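Local coordinates for histidine--tRNA ligase (PDB 1QE0) that catalyses the ATP-dependent attachment of L-histidine to tRNA(His), releasing AMP and diphosphate, and works as a homodimer, at the interface of chains A and B. Residues are numbered along the deposited sequence; one frame, centred on the assembly and turned at random. Chains: chain A/B, Histidine--tRNA ligase.

Contact 1: the interface of chains A and B. Residues chain A 31-34; chain B 353, 356-359.
A:Phe32, in the last turn of helix 13-33, lays its ring against B:Gly356, and B:Arg353 reaches back to the phenylalanine's own carbonyl. In this class II aminoacyl-tRNA synthetase the contact joins the catalytic part of one subunit to the anticodon-binding domain of the other. The glycine CA sits over one face of the A:Phe32 ring, 3.7 Å from the centroid and shifted toward the rim, nearest to CZ at 3.6 Å. At the edge, in the plane of the ring, comes CG of B:Lys358, the two side chains meeting at about a right angle.

B:Arg353 leaves the end of helix 338-353 with CG anti to its carbonyl carbon (chi1 -59°) and runs extended to NE, which carries the guanidinium past the end of the partner helix. NE donates to the backbone O of A:Phe32 at 3.0 Å, from above the carbonyl plane and with an angle of 130° at the hydrogen, so clearly bent. NH2 turns to its own chain and binds O of B:Ala359 at 3.0 Å, close to the guanidinium plane, which should help fix the group's rotation. One step back, CD rests over a face of the A:Tyr33 ring, 3.8 Å from its centroid, with ring and guanidinium planes 33° apart.

B:Lys358 bends at chi2 and chi3, and its aliphatic stem packs against the CG2 methyl of A:Thr31.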
loop_
_atom_site.group_PDB
_atom_site.type_symbol
_atom_site.label_atom_id
_atom_site.label_comp_id
_atom_site.label_asym_id
_atom_site.label_seq_id
_atom_site.Cartn_x
_atom_site.Cartn_y
_atom_site.Cartn_z
ATOM N N THR A 31 -5.266 -9.163 -7.602
ATOM C CA THR A 31 -4.828 -9.520 -8.928
ATOM C C THR A 31 -5.633 -10.722 -9.459
ATOM O O THR A 31 -6.118 -10.723 -10.588
ATOM C CB THR A 31 -3.338 -9.769 -8.831
ATOM O OG1 THR A 31 -2.664 -8.570 -9.166
ATOM C CG2 THR A 31 -2.877 -10.897 -9.661
ATOM N N PHE A 32 -5.867 -11.694 -8.586
ATOM C CA PHE A 32 -6.604 -12.904 -8.921
ATOM C C PHE A 32 -8.072 -12.567 -9.145
ATOM O O PHE A 32 -8.742 -13.189 -9.955
ATOM C CB PHE A 32 -6.494 -13.932 -7.778
ATOM C CG PHE A 32 -5.105 -14.218 -7.338
ATOM C CD1 PHE A 32 -4.870 -14.732 -6.095
ATOM C CD2 PHE A 32 -4.014 -13.943 -8.153
ATOM C CE1 PHE A 32 -3.548 -14.963 -5.653
ATOM C CE2 PHE A 32 -2.695 -14.171 -7.717
ATOM C CZ PHE A 32 -2.473 -14.681 -6.470
ATOM N N TYR A 33 -8.578 -11.606 -8.388
ATOM C CA TYR A 33 -9.979 -11.205 -8.485
ATOM C C TYR A 33 -10.175 -10.147 -9.530
ATOM O O TYR A 33 -11.311 -9.818 -9.874
ATOM C CB TYR A 33 -10.471 -10.680 -7.152
ATOM C CG TYR A 33 -10.573 -11.762 -6.123
ATOM C CD1 TYR A 33 -11.801 -12.374 -5.876
ATOM C CD2 TYR A 33 -9.431 -12.238 -5.443
ATOM C CE1 TYR A 33 -11.907 -13.447 -4.998
ATOM C CE2 TYR A 33 -9.518 -13.317 -4.554
ATOM C CZ TYR A 33 -10.763 -13.922 -4.353
ATOM O OH TYR A 33 -10.877 -15.070 -3.622
ATOM N N ASN A 34 -9.070 -9.536 -9.945
ATOM C CA ASN A 34 -9.102 -8.523 -10.976
ATOM C C ASN A 34 -9.629 -7.146 -10.550
ATOM O O ASN A 34 -10.300 -6.451 -11.349
ATOM C CB ASN A 34 -9.865 -9.058 -12.182
ATOM C CG ASN A 34 -9.730 -8.181 -13.385
ATOM O OD1 ASN A 34 -8.660 -7.643 -13.650
ATOM N ND2 ASN A 34 -10.823 -8.008 -14.127
ATOM N N ARG B 353 -8.926 -18.672 -8.499
ATOM C CA ARG B 353 -8.418 -17.608 -7.648
ATOM C C ARG B 353 -7.721 -18.124 -6.380
ATOM O O ARG B 353 -6.722 -17.557 -5.908
ATOM C CB ARG B 353 -9.557 -16.658 -7.328
ATOM C CG ARG B 353 -10.139 -16.068 -8.592
ATOM C CD ARG B 353 -11.152 -15.024 -8.289
ATOM N NE ARG B 353 -11.475 -14.225 -9.436
ATOM C CZ ARG B 353 -12.654 -13.673 -9.627
ATOM N NH1 ARG B 353 -13.624 -13.836 -8.749
ATOM N NH2 ARG B 353 -12.870 -12.943 -10.701
ATOM N N GLY B 356 -3.869 -18.807 -7.346
ATOM C CA GLY B 356 -2.959 -17.887 -7.985
ATOM C C GLY B 356 -3.149 -17.651 -9.456
ATOM O O GLY B 356 -2.245 -17.143 -10.126
ATOM N N ILE B 357 -4.282 -18.074 -9.996
ATOM C CA ILE B 357 -4.572 -17.836 -11.405
ATOM C C ILE B 357 -5.418 -16.570 -11.397
ATOM O O ILE B 357 -6.247 -16.392 -10.514
ATOM C CB ILE B 357 -5.356 -19.040 -12.043
ATOM C CG1 ILE B 357 -4.410 -20.217 -12.283
ATOM C CG2 ILE B 357 -5.981 -18.645 -13.374
ATOM C CD1 ILE B 357 -4.551 -21.367 -11.293
ATOM N N LYS B 358 -5.145 -15.636 -12.289
ATOM C CA LYS B 358 -5.964 -14.433 -12.324
ATOM C C LYS B 358 -7.033 -14.741 -13.330
ATOM O O LYS B 358 -6.735 -14.984 -14.499
ATOM C CB LYS B 358 -5.165 -13.220 -12.772
ATOM C CG LYS B 358 -4.014 -12.922 -11.871
ATOM C CD LYS B 358 -2.737 -13.008 -12.609
ATOM C CE LYS B 358 -2.551 -11.834 -13.547
ATOM N NZ LYS B 358 -1.272 -11.942 -14.346
ATOM N N ALA B 359 -8.271 -14.801 -12.869
ATOM C CA ALA B 359 -9.383 -15.100 -13.766
ATOM C C ALA B 359 -10.545 -14.152 -13.520
ATOM O O ALA B 359 -10.550 -13.423 -12.536
ATOM C CB ALA B 359 -9.827 -16.550 -13.597
#

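Contact 2: the interface of chains A and B. Residues chain A 33, 101, 103, 138-139, 142; chain B 353, 360, 363.
B:Tyr363 brings its hydroxyl to the carboxylate of A:Glu142, and its whole side chain lies against chain A. Starting at CB, the first neighbours are CG2 of A:Val139 and the ring carbon CD of A:Pro101, a proline that follows a cis peptide bond. CG meets the same valine methyl, and CD1 lies 3.5 Å from A:Val139 CG2. Across the ring, CD2 faces A:Pro101 CD at 3.9 Å. The hydroxyl OG of A:Ser138 approaches the edge of the ring in its plane, by CD1 and CE1, while CE2 and CZ come up to OE2 of A:Glu142. At the tip, OH donates to that OE2 at 2.5 Å, from well above the carboxylate plane (56° out of it), with carboxylate and ring nearly perpendicular.

A:Glu142 holds CG anti to its backbone N (chi1 175°) and extends from there, reaching between tyrosine and arginine. B:Arg353 NH1 gives OE2 a further hydrogen bond and salt bridge at 2.9 Å, from the opposite face of the carboxylate to the tyrosine hydroxyl. A:Lys103 NZ takes the syn lone pair of OE2 at 3.0 Å, so at least three donors grip one oxygen, an arrangement likely to favour the charged carboxylate. The same ammonium meets B:Asp360 tip to tip, 2.7 Å from OD2, and OD2 also forms a salt bridge with NH2 of B:Arg353 at 2.7 Å. The charges thus alternate round a ring built from both subunits.

Helix 137-153, strand 102-111 and the end of helix 13-33 supply the catalytic side; the end of helix 338-353, strand 359-361 and the loop at B:Tyr363 face them from the anticodon-binding domain.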
loop_
_atom_site.group_PDB
_atom_site.type_symbol
_atom_site.label_atom_id
_atom_site.label_comp_id
_atom_site.label_asym_id
_atom_site.label_seq_id
_atom_site.Cartn_x
_atom_site.Cartn_y
_atom_site.Cartn_z
ATOM N N TYR A 33 -8.578 -11.606 -8.388
ATOM C CA TYR A 33 -9.979 -11.205 -8.485
ATOM C C TYR A 33 -10.175 -10.147 -9.530
ATOM O O TYR A 33 -11.311 -9.818 -9.874
ATOM C CB TYR A 33 -10.471 -10.680 -7.152
ATOM C CG TYR A 33 -10.573 -11.762 -6.123
ATOM C CD1 TYR A 33 -11.801 -12.374 -5.876
ATOM C CD2 TYR A 33 -9.431 -12.238 -5.443
ATOM C CE1 TYR A 33 -11.907 -13.447 -4.998
ATOM C CE2 TYR A 33 -9.518 -13.317 -4.554
ATOM C CZ TYR A 33 -10.763 -13.922 -4.353
ATOM O OH TYR A 33 -10.877 -15.070 -3.622
ATOM N N PRO A 101 -18.262 -4.747 -14.506
ATOM C CA PRO A 101 -18.393 -3.700 -13.485
ATOM C C PRO A 101 -17.050 -3.078 -13.135
ATOM O O PRO A 101 -15.991 -3.643 -13.425
ATOM C CB PRO A 101 -18.979 -4.461 -12.294
ATOM C CG PRO A 101 -18.394 -5.826 -12.435
ATOM C CD PRO A 101 -18.503 -6.079 -13.919
ATOM N N LYS A 103 -14.409 -2.693 -10.902
ATOM C CA LYS A 103 -13.924 -3.406 -9.737
ATOM C C LYS A 103 -12.670 -2.707 -9.239
ATOM O O LYS A 103 -11.591 -2.945 -9.783
ATOM C CB LYS A 103 -13.601 -4.816 -10.174
ATOM C CG LYS A 103 -14.845 -5.599 -10.565
ATOM C CD LYS A 103 -14.519 -6.905 -11.253
ATOM C CE LYS A 103 -14.343 -8.038 -10.300
ATOM N NZ LYS A 103 -14.325 -9.293 -11.098
ATOM N N SER A 138 -24.061 -13.403 -8.486
ATOM C CA SER A 138 -22.739 -13.945 -8.686
ATOM C C SER A 138 -21.664 -12.943 -8.322
ATOM O O SER A 138 -20.557 -13.347 -7.994
ATOM C CB SER A 138 -22.561 -14.403 -10.116
ATOM O OG SER A 138 -22.752 -13.309 -10.987
ATOM N N VAL A 139 -21.967 -11.647 -8.379
ATOM C CA VAL A 139 -20.972 -10.611 -8.018
ATOM C C VAL A 139 -20.805 -10.592 -6.506
ATOM O O VAL A 139 -19.693 -10.545 -5.982
ATOM C CB VAL A 139 -21.391 -9.188 -8.435
ATOM C CG1 VAL A 139 -20.258 -8.230 -8.139
ATOM C CG2 VAL A 139 -21.727 -9.147 -9.895
ATOM N N GLU A 142 -18.850 -13.298 -5.339
ATOM C CA GLU A 142 -17.423 -13.034 -5.569
ATOM C C GLU A 142 -16.799 -12.181 -4.474
ATOM O O GLU A 142 -15.653 -12.461 -4.062
ATOM C CB GLU A 142 -17.177 -12.346 -6.906
ATOM C CG GLU A 142 -15.729 -11.965 -7.118
ATOM C CD GLU A 142 -15.545 -11.080 -8.324
ATOM O OE1 GLU A 142 -15.596 -9.842 -8.146
ATOM O OE2 GLU A 142 -15.350 -11.616 -9.440
ATOM N N ARG B 353 -8.926 -18.672 -8.499
ATOM C CA ARG B 353 -8.418 -17.608 -7.648
ATOM C C ARG B 353 -7.721 -18.124 -6.380
ATOM O O ARG B 353 -6.722 -17.557 -5.908
ATOM C CB ARG B 353 -9.557 -16.658 -7.328
ATOM C CG ARG B 353 -10.139 -16.068 -8.592
ATOM C CD ARG B 353 -11.152 -15.024 -8.289
ATOM N NE ARG B 353 -11.475 -14.225 -9.436
ATOM C CZ ARG B 353 -12.654 -13.673 -9.627
ATOM N NH1 ARG B 353 -13.624 -13.836 -8.749
ATOM N NH2 ARG B 353 -12.870 -12.943 -10.701
ATOM N N ASP B 360 -11.466 -14.082 -14.470
ATOM C CA ASP B 360 -12.649 -13.249 -14.322
ATOM C C ASP B 360 -13.688 -13.758 -15.298
ATOM O O ASP B 360 -13.336 -14.427 -16.269
ATOM C CB ASP B 360 -12.358 -11.782 -14.575
ATOM C CG ASP B 360 -13.112 -10.892 -13.627
ATOM O OD1 ASP B 360 -12.981 -9.661 -13.709
ATOM O OD2 ASP B 360 -13.844 -11.420 -12.769
ATOM N N TYR B 363 -20.125 -10.580 -15.567
ATOM C CA TYR B 363 -21.275 -10.161 -14.779
ATOM C C TYR B 363 -21.990 -9.387 -15.870
ATOM O O TYR B 363 -21.693 -9.629 -17.036
ATOM C CB TYR B 363 -20.779 -9.307 -13.624
ATOM C CG TYR B 363 -19.817 -10.134 -12.782
ATOM C CD1 TYR B 363 -20.252 -11.308 -12.175
ATOM C CD2 TYR B 363 -18.471 -9.812 -12.670
ATOM C CE1 TYR B 363 -19.384 -12.139 -11.494
ATOM C CE2 TYR B 363 -17.594 -10.651 -11.974
ATOM C CZ TYR B 363 -18.065 -11.810 -11.397
ATOM O OH TYR B 363 -17.229 -12.683 -10.742
#

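The C-alpha centres of contact 1 and contact 2 lie about 10 Å apart, and both include A:Tyr33 and B:Arg353. Strand 359-361 of chain B also serves both, through its first two residues, so the two patches form one continuous seam. Contact 1 is largely apolar packing and backbone capture at the end of a helix; contact 2 adds a charged network beside a tyrosine. Together they dock the anticodon-binding domain of one subunit on the catalytic part of the other, with a symmetry-related twin across the two-fold. Such docking may help couple the positions of the two domains within the homodimer.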